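PDB 3CGU: protein giant-lens from Drosophila melanogaster, which antagonises EGF receptor signalling by sequestering the activating ligand Spitz rather than binding the receptor itself. Local coordinates for residues 35-40 with 73-78. Residues are numbered along the deposited sequence; the frame is centred on the assembly and turned at random.
Sequences CSKIDL and KTRHYK
Ile38 and His76 form the hydrogen-bonded pair at the middle of two antiparallel strands whose axes come within 4.7 Å of each other: Ile38 N-H donates a hydrogen bond to His76 O, and His76 N-H donates one to Ile38 O, each at 2.9 Å. Cys35 N to Lys78 O and Leu40 N to Thr74 O carry the pairing to the two ends. On the face of Ile38 and His76, Leu40 lays CD1 over one face of the imidazole, a CH-pi contact 3.5 Å from the ring centroid. The ring is turned so that ND1 donates to Arg75 O at 2.9 Å, reaching it from above the carbonyl plane, which would help set the rotation of the ring. Toward Cys35, Ile38 CD1 meets Lys78 CD at 4.1 Å; the Lys78 chain bends twice and ends on Asp66 and Thr69. On the opposite face, Lys37 lies side by side with Tyr77, its CG 3.8 Å from Tyr77 CD2. Farther along, Lys37 crosses Arg75 obliquely, bringing Lys37 NZ 3.4 Å from Arg75 NH1; Asp204, salt-bridged to Arg75, probably offsets part of the repulsion. Flanked by strands 45-48 and 69-72, this pair joins the two sequence parts of the first two-fingered repeat into one sheet, with the Cys35-Cys58 disulfide linking them at one end.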
loop_
_atom_site.group_PDB
_atom_site.type_symbol
_atom_site.label_atom_id
_atom_site.label_comp_id
_atom_site.label_asym_id
_atom_site.label_seq_id
_atom_site.Cartn_x
_atom_site.Cartn_y
_atom_site.Cartn_z
ATOM N N CYS A 35 0.528 -10.601 -18.364
ATOM C CA CYS A 35 1.453 -10.149 -19.395
ATOM C C CYS A 35 2.338 -8.982 -18.920
ATOM O O CYS A 35 3.477 -8.823 -19.378
ATOM C CB CYS A 35 0.692 -9.851 -20.701
ATOM S SG CYS A 35 0.265 -8.139 -21.072
ATOM N N SER A 36 1.820 -8.190 -17.982
ATOM C CA SER A 36 2.571 -7.079 -17.391
ATOM C C SER A 36 2.182 -6.800 -15.929
ATOM O O SER A 36 1.009 -6.868 -15.560
ATOM C CB SER A 36 2.386 -5.814 -18.229
ATOM O OG SER A 36 3.095 -5.917 -19.464
ATOM N N LYS A 37 3.171 -6.482 -15.104
ATOM C CA LYS A 37 2.920 -6.178 -13.699
ATOM C C LYS A 37 3.248 -4.730 -13.456
ATOM O O LYS A 37 4.362 -4.289 -13.729
ATOM C CB LYS A 37 3.794 -7.036 -12.780
ATOM C CG LYS A 37 3.352 -8.482 -12.679
ATOM C CD LYS A 37 4.462 -9.393 -12.106
ATOM C CE LYS A 37 4.588 -9.289 -10.587
ATOM N NZ LYS A 37 5.154 -10.581 -10.044
ATOM N N ILE A 38 2.278 -3.993 -12.935
ATOM C CA ILE A 38 2.473 -2.582 -12.644
ATOM C C ILE A 38 2.506 -2.361 -11.144
ATOM O O ILE A 38 1.542 -2.659 -10.446
ATOM C CB ILE A 38 1.359 -1.720 -13.282
ATOM C CG1 ILE A 38 1.334 -1.940 -14.792
ATOM C CG2 ILE A 38 1.570 -0.263 -12.978
ATOM C CD1 ILE A 38 0.302 -1.088 -15.514
ATOM N N ASP A 39 3.623 -1.856 -10.640
ATOM C CA ASP A 39 3.689 -1.466 -9.238
ATOM C C ASP A 39 3.511 0.034 -9.107
ATOM O O ASP A 39 4.200 0.801 -9.757
ATOM C CB ASP A 39 5.007 -1.884 -8.598
ATOM C CG ASP A 39 5.098 -1.453 -7.148
ATOM O OD1 ASP A 39 5.297 -0.242 -6.882
ATOM O OD2 ASP A 39 4.959 -2.329 -6.269
ATOM N N LEU A 40 2.588 0.444 -8.248
ATOM C CA LEU A 40 2.240 1.849 -8.110
ATOM C C LEU A 40 2.526 2.391 -6.709
ATOM O O LEU A 40 1.845 3.306 -6.251
ATOM C CB LEU A 40 0.756 2.020 -8.418
ATOM C CG LEU A 40 0.309 1.774 -9.864
ATOM C CD1 LEU A 40 -1.181 1.464 -9.915
ATOM C CD2 LEU A 40 0.633 2.976 -10.721
ATOM N N LYS A 73 -4.439 -4.470 -4.439
ATOM C CA LYS A 73 -3.737 -3.649 -3.484
ATOM C C LYS A 73 -2.857 -2.586 -4.139
ATOM O O LYS A 73 -3.308 -1.516 -4.440
ATOM C CB LYS A 73 -2.979 -4.518 -2.463
ATOM C CG LYS A 73 -3.810 -5.641 -1.939
ATOM C CD LYS A 73 -3.251 -6.290 -0.701
ATOM C CE LYS A 73 -2.044 -7.161 -0.968
ATOM N NZ LYS A 73 -2.381 -8.505 -1.412
ATOM N N THR A 74 -1.607 -2.908 -4.359
ATOM C CA THR A 74 -0.632 -1.944 -4.739
ATOM C C THR A 74 -0.172 -2.198 -6.146
ATOM O O THR A 74 0.738 -1.582 -6.640
ATOM C CB THR A 74 0.551 -2.065 -3.801
ATOM O OG1 THR A 74 1.729 -1.621 -4.445
ATOM C CG2 THR A 74 0.761 -3.485 -3.448
ATOM N N ARG A 75 -0.837 -3.120 -6.794
ATOM C CA ARG A 75 -0.390 -3.647 -8.057
ATOM C C ARG A 75 -1.503 -3.776 -9.082
ATOM O O ARG A 75 -2.663 -3.923 -8.723
ATOM C CB ARG A 75 0.236 -5.006 -7.811
ATOM C CG ARG A 75 1.610 -4.916 -7.173
ATOM C CD ARG A 75 2.231 -6.294 -7.041
ATOM N NE ARG A 75 3.659 -6.275 -7.338
ATOM C CZ ARG A 75 4.384 -7.363 -7.599
ATOM N NH1 ARG A 75 3.820 -8.575 -7.601
ATOM N NH2 ARG A 75 5.676 -7.240 -7.873
ATOM N N HIS A 76 -1.137 -3.723 -10.361
ATOM C CA HIS A 76 -2.072 -4.008 -11.448
ATOM C C HIS A 76 -1.544 -5.162 -12.279
ATOM O O HIS A 76 -0.365 -5.218 -12.595
ATOM C CB HIS A 76 -2.231 -2.800 -12.364
ATOM C CG HIS A 76 -2.997 -1.673 -11.748
ATOM N ND1 HIS A 76 -3.154 -1.544 -10.385
ATOM C CD2 HIS A 76 -3.626 -0.604 -12.306
ATOM C CE1 HIS A 76 -3.862 -0.452 -10.132
ATOM N NE2 HIS A 76 -4.157 0.139 -11.281
ATOM N N TYR A 77 -2.415 -6.086 -12.644
ATOM C CA TYR A 77 -1.998 -7.158 -13.531
ATOM C C TYR A 77 -2.730 -7.053 -14.856
ATOM O O TYR A 77 -3.956 -7.035 -14.902
ATOM C CB TYR A 77 -2.235 -8.511 -12.875
ATOM C CG TYR A 77 -1.524 -8.644 -11.556
ATOM C CD1 TYR A 77 -2.176 -8.387 -10.363
ATOM C CD2 TYR A 77 -0.189 -9.015 -11.507
ATOM C CE1 TYR A 77 -1.505 -8.510 -9.142
ATOM C CE2 TYR A 77 0.484 -9.142 -10.309
ATOM C CZ TYR A 77 -0.176 -8.888 -9.134
ATOM O OH TYR A 77 0.504 -9.005 -7.947
ATOM N N LYS A 78 -1.968 -6.963 -15.933
ATOM C CA LYS A 78 -2.535 -6.810 -17.265
ATOM C C LYS A 78 -2.716 -8.163 -17.902
ATOM O O LYS A 78 -1.783 -8.968 -17.919
ATOM C CB LYS A 78 -1.599 -5.979 -18.130
ATOM C CG LYS A 78 -1.120 -4.718 -17.445
ATOM C CD LYS A 78 -2.280 -3.765 -17.136
ATOM C CE LYS A 78 -2.695 -3.013 -18.375
ATOM N NZ LYS A 78 -3.604 -1.861 -18.063
#